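Local coordinates for protein-glutamine gamma-glutamyltransferase (Pseudomonas aeruginosa PAO1, PDB 6G49) that displays transglutaminase activity in vitro, cross-linking glutamine and lysine side chains of proteins through its periplasmic domain, and is critical for viability of the bacterium, at residues N184-L190 with V231-D237; A97-Q101 with L136-F140. One frame throughout, in Å; residues are numbered along the deposited sequence.

Contact 1: residues N184-L190 with V231-D237; sequences NPRARAL and VDDFLFD
The start of helix 185-197 packs against helix 230-238, in the transglutaminase-like part of the periplasmic domain, away from the probable catalytic residues. The axes of the two segments approach to 8.5 Å at 63°. Asn184, in left-handed helical conformation (phi/psi 53/51), sits at the N-cap position, and its CA lies 5.3 Å from Asp232 CA. The second segment has a wider pi-type turn at 234-237.

Hydrogen bonds set the register. The Asp232 carboxylate (chi1 m) accepts from two backbone amides of the first helical turn: Arg186 N to Asp232 OD2 at 2.9 Å and Ala187 N to Asp232 OD1 at 2.7 Å. In return, Asp232 N donates to Asn184 OD1 at 3.0 Å. Asn184 N bonds Asp229 OD1.

The charges form a network. Arg186 (chi1 m, chi2 t, chi3 m) makes a paired bridge to Asp237, NH1 to OD1 and NH2 to OD2, both 2.9 Å. Arg186 NH2 also lies 3.4 Å from Asp233 OD1, while Asp233 OD2 is bound by Gly227 N. Arg186 NE to Asp232 OD2 is long, 3.7 Å, and water 2 joins the same two atoms.

Packing is knobs-into-holes. Arg186 sits among Asp232, Asp233, Phe236 and Asp237. Ala187 sits among Val231, Asp232, Leu235 and Phe236, its CB 3.8 Å from Val231 CG1. Leu190 CD2 (chi1 t) meets Phe236 CZ at the ring edge, 3.9 Å away. Phe252 of helix 243-256 also packs on Ala187.

A carboxylate from one helix thus bonds free amides at the N-terminal turn of another. Arg186 offsets part of the aspartates' negative charge, with Asp237 its closest partner.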
loop_
_atom_site.group_PDB
_atom_site.type_symbol
_atom_site.label_atom_id
_atom_site.label_comp_id
_atom_site.label_asym_id
_atom_site.label_seq_id
_atom_site.Cartn_x
_atom_site.Cartn_y
_atom_site.Cartn_z
ATOM N N ASN A 184 -10.920 19.431 3.786
ATOM C CA ASN A 184 -9.544 19.520 3.269
ATOM C C ASN A 184 -9.386 20.461 2.102
ATOM O O ASN A 184 -8.782 20.138 1.073
ATOM C CB ASN A 184 -9.012 18.112 2.969
ATOM C CG ASN A 184 -8.948 17.258 4.202
ATOM O OD1 ASN A 184 -8.237 17.619 5.177
ATOM N ND2 ASN A 184 -9.702 16.158 4.217
ATOM N N PRO A 185 -9.871 21.729 2.218
ATOM C CA PRO A 185 -9.745 22.681 1.128
ATOM C C PRO A 185 -8.283 23.035 0.796
ATOM O O PRO A 185 -7.952 23.291 -0.348
ATOM C CB PRO A 185 -10.492 23.914 1.693
ATOM C CG PRO A 185 -10.360 23.790 3.202
ATOM C CD PRO A 185 -10.511 22.286 3.431
ATOM N N ARG A 186 -7.395 23.031 1.798
ATOM C CA ARG A 186 -6.006 23.391 1.525
ATOM C C ARG A 186 -5.349 22.339 0.603
ATOM O O ARG A 186 -4.576 22.645 -0.276
ATOM C CB ARG A 186 -5.224 23.672 2.814
ATOM C CG ARG A 186 -5.668 24.953 3.534
ATOM C CD ARG A 186 -4.817 25.217 4.788
ATOM N NE ARG A 186 -5.146 24.366 5.930
ATOM C CZ ARG A 186 -4.380 24.157 7.009
ATOM N NH1 ARG A 186 -3.169 24.707 7.100
ATOM N NH2 ARG A 186 -4.846 23.399 7.985
ATOM N N ALA A 187 -5.616 21.060 0.878
ATOM C CA ALA A 187 -5.047 20.006 0.086
ATOM C C ALA A 187 -5.595 20.027 -1.345
ATOM O O ALA A 187 -4.833 19.760 -2.303
ATOM C CB ALA A 187 -5.296 18.675 0.769
ATOM N N ARG A 188 -6.890 20.370 -1.491
ATOM C CA ARG A 188 -7.486 20.521 -2.798
ATOM C C ARG A 188 -6.821 21.677 -3.547
ATOM O O ARG A 188 -6.524 21.572 -4.737
ATOM C CB ARG A 188 -9.000 20.715 -2.687
ATOM C CG ARG A 188 -9.790 19.443 -2.423
ATOM C CD ARG A 188 -11.237 19.809 -2.159
ATOM N NE ARG A 188 -11.788 19.057 -1.048
ATOM C CZ ARG A 188 -12.432 17.899 -1.169
ATOM N NH1 ARG A 188 -12.840 17.474 -2.360
ATOM N NH2 ARG A 188 -12.657 17.160 -0.097
ATOM N N ALA A 189 -6.535 22.782 -2.836
ATOM C CA ALA A 189 -5.817 23.929 -3.483
ATOM C C ALA A 189 -4.415 23.524 -3.964
ATOM O O ALA A 189 -3.971 23.868 -5.051
ATOM C CB ALA A 189 -5.742 25.104 -2.511
ATOM N N LEU A 190 -3.687 22.760 -3.132
ATOM C CA LEU A 190 -2.407 22.252 -3.527
ATOM C C LEU A 190 -2.530 21.394 -4.790
ATOM O O LEU A 190 -1.727 21.522 -5.683
ATOM C CB LEU A 190 -1.793 21.468 -2.366
ATOM C CG LEU A 190 -0.491 20.745 -2.677
ATOM C CD1 LEU A 190 0.661 21.702 -2.996
ATOM C CD2 LEU A 190 -0.091 19.820 -1.537
ATOM N N VAL A 231 -6.285 15.746 6.389
ATOM C CA VAL A 231 -5.251 15.775 5.391
ATOM C C VAL A 231 -4.558 17.144 5.439
ATOM O O VAL A 231 -3.333 17.243 5.391
ATOM C CB VAL A 231 -5.801 15.454 3.987
ATOM C CG1 VAL A 231 -4.767 15.613 2.893
ATOM C CG2 VAL A 231 -6.394 14.057 3.979
ATOM N N ASP A 232 -5.333 18.233 5.458
ATOM C CA ASP A 232 -4.736 19.599 5.558
ATOM C C ASP A 232 -3.842 19.689 6.811
ATOM O O ASP A 232 -2.742 20.239 6.707
ATOM C CB ASP A 232 -5.849 20.648 5.673
ATOM C CG ASP A 232 -6.598 20.945 4.396
ATOM O OD1 ASP A 232 -6.336 20.240 3.395
ATOM O OD2 ASP A 232 -7.498 21.897 4.423
ATOM N N ASP A 233 -4.377 19.263 7.944
ATOM C CA ASP A 233 -3.679 19.401 9.254
ATOM C C ASP A 233 -2.317 18.686 9.189
ATOM O O ASP A 233 -1.261 19.206 9.612
ATOM C CB ASP A 233 -4.547 18.932 10.418
ATOM C CG ASP A 233 -5.778 19.812 10.656
ATOM O OD1 ASP A 233 -5.848 20.900 10.063
ATOM O OD2 ASP A 233 -6.680 19.322 11.336
ATOM N N PHE A 234 -2.314 17.473 8.635
ATOM C CA PHE A 234 -1.088 16.719 8.462
ATOM C C PHE A 234 -0.153 17.396 7.474
ATOM O O PHE A 234 1.024 17.576 7.760
ATOM C CB PHE A 234 -1.387 15.265 8.074
ATOM C CG PHE A 234 -0.171 14.545 7.564
ATOM C CD1 PHE A 234 0.849 14.142 8.439
ATOM C CD2 PHE A 234 -0.050 14.201 6.230
ATOM C CE1 PHE A 234 1.972 13.487 7.954
ATOM C CE2 PHE A 234 1.067 13.539 5.740
ATOM C CZ PHE A 234 2.077 13.144 6.614
ATOM N N LEU A 235 -0.605 17.764 6.267
ATOM C CA LEU A 235 0.336 18.266 5.247
ATOM C C LEU A 235 0.930 19.653 5.591
ATOM O O LEU A 235 1.980 19.949 5.103
ATOM C CB LEU A 235 -0.376 18.395 3.898
ATOM C CG LEU A 235 -0.653 17.082 3.196
ATOM C CD1 LEU A 235 -1.487 17.319 1.931
ATOM C CD2 LEU A 235 0.661 16.381 2.865
ATOM N N PHE A 236 0.136 20.489 6.256
ATOM C CA PHE A 236 0.472 21.952 6.334
ATOM C C PHE A 236 0.699 22.411 7.783
ATOM O O PHE A 236 1.227 23.499 7.967
ATOM C CB PHE A 236 -0.608 22.799 5.664
ATOM C CG PHE A 236 -0.921 22.353 4.266
ATOM C CD1 PHE A 236 0.036 22.430 3.275
ATOM C CD2 PHE A 236 -2.183 21.887 3.949
ATOM C CE1 PHE A 236 -0.249 22.008 1.987
ATOM C CE2 PHE A 236 -2.464 21.457 2.662
ATOM C CZ PHE A 236 -1.493 21.497 1.695
ATOM N N ASP A 237 0.249 21.652 8.780
ATOM C CA ASP A 237 0.331 22.057 10.213
ATOM C C ASP A 237 1.293 21.146 10.974
ATOM O O ASP A 237 2.403 21.568 11.330
ATOM C CB ASP A 237 -1.050 22.181 10.855
ATOM C CG ASP A 237 -1.992 23.142 10.140
ATOM O OD1 ASP A 237 -1.503 23.941 9.299
ATOM O OD2 ASP A 237 -3.236 23.063 10.412
HETATM O O HOH W 1 -9.268 14.246 6.609
HETATM O O HOH W 2 -7.817 23.301 6.569
#

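Contact 2: residues A97-Q101 with L136-F140; sequences ALHWQ and LMSDF
His99 turns an edge of its imidazole toward the face of the Phe140 ring in an offset edge-to-face pair. The centroids are 5.8 Å apart and the planes meet at 64°. His99 ND1 comes to 3.9 Å from Phe140 CZ. This places His99 chi1 between wells, at -105°.

Residues 97-99 have helical phi/psi without regular helix bonds. Trp100 then extends (phi/psi -163/163) into the short strand 100-101. On the other side, Met137 to Phe140 form a type I beta turn, closed by Phe140 N to Met137 O at 2.9 Å. Phe140 is in the left-handed helical conformation (phi/psi 67/30). The nearest CA atoms are those of His99 and Ser138, 7.2 Å apart.

The segments share no hydrogen bond. His99 CE1 lies 3.2 Å from Ser138 O, a close approach of a ring carbon to a carbonyl. The rest is mainly apolar packing. Trp100 (chi1 p) sets CE2 4.0 Å from Leu136 CD2; its NE1 comes nearest, at 3.6 Å from the same atom. Trp100 CB meets the edge of the Phe140 ring, CE1 3.7 Å away.

This is buried packing between the start of strand 100-101 and the type I turn, in the N-terminal part of the periplasmic domain, away from the active site. Strand 100-101 pairs antiparallel with strand 163-164, whose Arg164 makes a cation-pi contact with Phe140. The turn joins strands 134-136 and 142-144, and Phe140 also touches Arg262 of strand 261-265.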
loop_
_atom_site.group_PDB
_atom_site.type_symbol
_atom_site.label_atom_id
_atom_site.label_comp_id
_atom_site.label_asym_id
_atom_site.label_seq_id
_atom_site.Cartn_x
_atom_site.Cartn_y
_atom_site.Cartn_z
ATOM N N ALA A 97 -6.148 -11.084 -19.145
ATOM C CA ALA A 97 -5.073 -10.394 -19.863
ATOM C C ALA A 97 -5.346 -8.888 -20.007
ATOM O O ALA A 97 -4.396 -8.102 -20.120
ATOM C CB ALA A 97 -4.865 -11.043 -21.207
ATOM N N LEU A 98 -6.618 -8.467 -20.013
ATOM C CA LEU A 98 -6.938 -7.015 -19.964
ATOM C C LEU A 98 -6.530 -6.453 -18.595
ATOM O O LEU A 98 -6.223 -5.261 -18.431
ATOM C CB LEU A 98 -8.429 -6.784 -20.239
ATOM C CG LEU A 98 -9.383 -7.234 -19.137
ATOM C CD1 LEU A 98 -9.651 -6.116 -18.142
ATOM C CD2 LEU A 98 -10.684 -7.738 -19.740
ATOM N N HIS A 99 -6.519 -7.318 -17.582
ATOM C CA HIS A 99 -6.147 -6.842 -16.341
ATOM C C HIS A 99 -4.631 -6.632 -16.320
ATOM O O HIS A 99 -4.232 -5.592 -15.905
ATOM C CB HIS A 99 -6.777 -7.630 -15.183
ATOM C CG HIS A 99 -7.882 -6.856 -14.546
ATOM N ND1 HIS A 99 -7.650 -5.824 -13.599
ATOM C CD2 HIS A 99 -9.219 -6.894 -14.773
ATOM C CE1 HIS A 99 -8.816 -5.292 -13.285
ATOM N NE2 HIS A 99 -9.799 -5.936 -13.988
ATOM N N TRP A 100 -3.807 -7.597 -16.770
ATOM C CA TRP A 100 -2.365 -7.518 -16.542
ATOM C C TRP A 100 -1.593 -8.459 -17.480
ATOM O O TRP A 100 -2.167 -9.346 -18.049
ATOM C CB TRP A 100 -2.012 -7.803 -15.087
ATOM C CG TRP A 100 -2.220 -9.210 -14.613
ATOM C CD1 TRP A 100 -3.413 -9.834 -14.404
ATOM C CD2 TRP A 100 -1.211 -10.167 -14.263
ATOM N NE1 TRP A 100 -3.202 -11.100 -13.937
ATOM C CE2 TRP A 100 -1.864 -11.338 -13.853
ATOM C CE3 TRP A 100 0.185 -10.153 -14.251
ATOM C CZ2 TRP A 100 -1.180 -12.474 -13.432
ATOM C CZ3 TRP A 100 0.863 -11.266 -13.807
ATOM C CH2 TRP A 100 0.183 -12.419 -13.430
ATOM N N GLN A 101 -0.300 -8.197 -17.597
ATOM C CA GLN A 101 0.605 -8.923 -18.450
ATOM C C GLN A 101 1.889 -9.182 -17.664
ATOM O O GLN A 101 2.555 -8.291 -17.190
ATOM C CB GLN A 101 0.895 -8.083 -19.707
ATOM C CG GLN A 101 1.943 -8.670 -20.661
ATOM C CD GLN A 101 2.491 -7.615 -21.602
ATOM O OE1 GLN A 101 3.676 -7.274 -21.577
ATOM N NE2 GLN A 101 1.611 -7.041 -22.407
ATOM N N LEU A 136 -6.988 -13.629 -7.619
ATOM C CA LEU A 136 -6.449 -12.301 -7.826
ATOM C C LEU A 136 -7.604 -11.409 -8.274
ATOM O O LEU A 136 -8.236 -11.659 -9.321
ATOM C CB LEU A 136 -5.344 -12.338 -8.863
ATOM C CG LEU A 136 -4.645 -11.017 -9.120
ATOM C CD1 LEU A 136 -3.773 -10.646 -7.951
ATOM C CD2 LEU A 136 -3.850 -11.059 -10.421
ATOM N N MET A 137 -7.890 -10.377 -7.493
ATOM C CA MET A 137 -9.046 -9.510 -7.774
ATOM C C MET A 137 -8.618 -8.334 -8.663
ATOM O O MET A 137 -7.432 -8.158 -9.024
ATOM C CB MET A 137 -9.695 -9.049 -6.461
ATOM C CG MET A 137 -10.061 -10.154 -5.494
ATOM S SD MET A 137 -11.138 -11.421 -6.291
ATOM C CE MET A 137 -12.658 -10.464 -6.242
ATOM N N SER A 138 -9.601 -7.496 -9.045
ATOM C CA SER A 138 -9.421 -6.433 -9.995
ATOM C C SER A 138 -8.420 -5.374 -9.503
ATOM O O SER A 138 -7.820 -4.717 -10.343
ATOM C CB SER A 138 -10.768 -5.743 -10.341
ATOM O OG SER A 138 -11.635 -5.582 -9.228
ATOM N N ASP A 139 -8.220 -5.266 -8.172
ATOM C CA ASP A 139 -7.274 -4.316 -7.595
ATOM C C ASP A 139 -5.934 -5.005 -7.250
ATOM O O ASP A 139 -5.157 -4.471 -6.410
ATOM C CB ASP A 139 -7.886 -3.636 -6.376
ATOM C CG ASP A 139 -8.078 -4.569 -5.192
ATOM O OD1 ASP A 139 -8.110 -5.830 -5.448
ATOM O OD2 ASP A 139 -8.250 -4.081 -4.053
ATOM N N PHE A 140 -5.714 -6.211 -7.812
ATOM C CA PHE A 140 -4.443 -6.947 -7.726
ATOM C C PHE A 140 -4.166 -7.385 -6.291
ATOM O O PHE A 140 -3.022 -7.543 -5.942
ATOM C CB PHE A 140 -3.295 -6.108 -8.269
ATOM C CG PHE A 140 -3.491 -5.715 -9.713
ATOM C CD1 PHE A 140 -3.222 -6.622 -10.716
ATOM C CD2 PHE A 140 -4.072 -4.504 -10.063
ATOM C CE1 PHE A 140 -3.511 -6.336 -12.046
ATOM C CE2 PHE A 140 -4.354 -4.224 -11.388
ATOM C CZ PHE A 140 -4.062 -5.131 -12.371
#

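How the contacts relate
The two contacts hold different elements and do not touch. Their centres are 33 Å apart, with nearest atoms about 20 Å apart. Contact 1 is partly buried and joins two helices: its Arg186-Asp237 bridge is exposed, while Asp232 is buried next to the apolar side chains. Contact 2 is fully buried and joins a short strand to a beta turn in the N-terminal part of the periplasmic domain. Its chemistry follows its place: rings and aliphatic groups meet directly, whereas contact 1 relies on carboxylates, amides and a guanidinium. Contact 1 borders helix 243-256, which begins at the probable nucleophile Cys243, yet both contacts lie away from the probable catalytic residues.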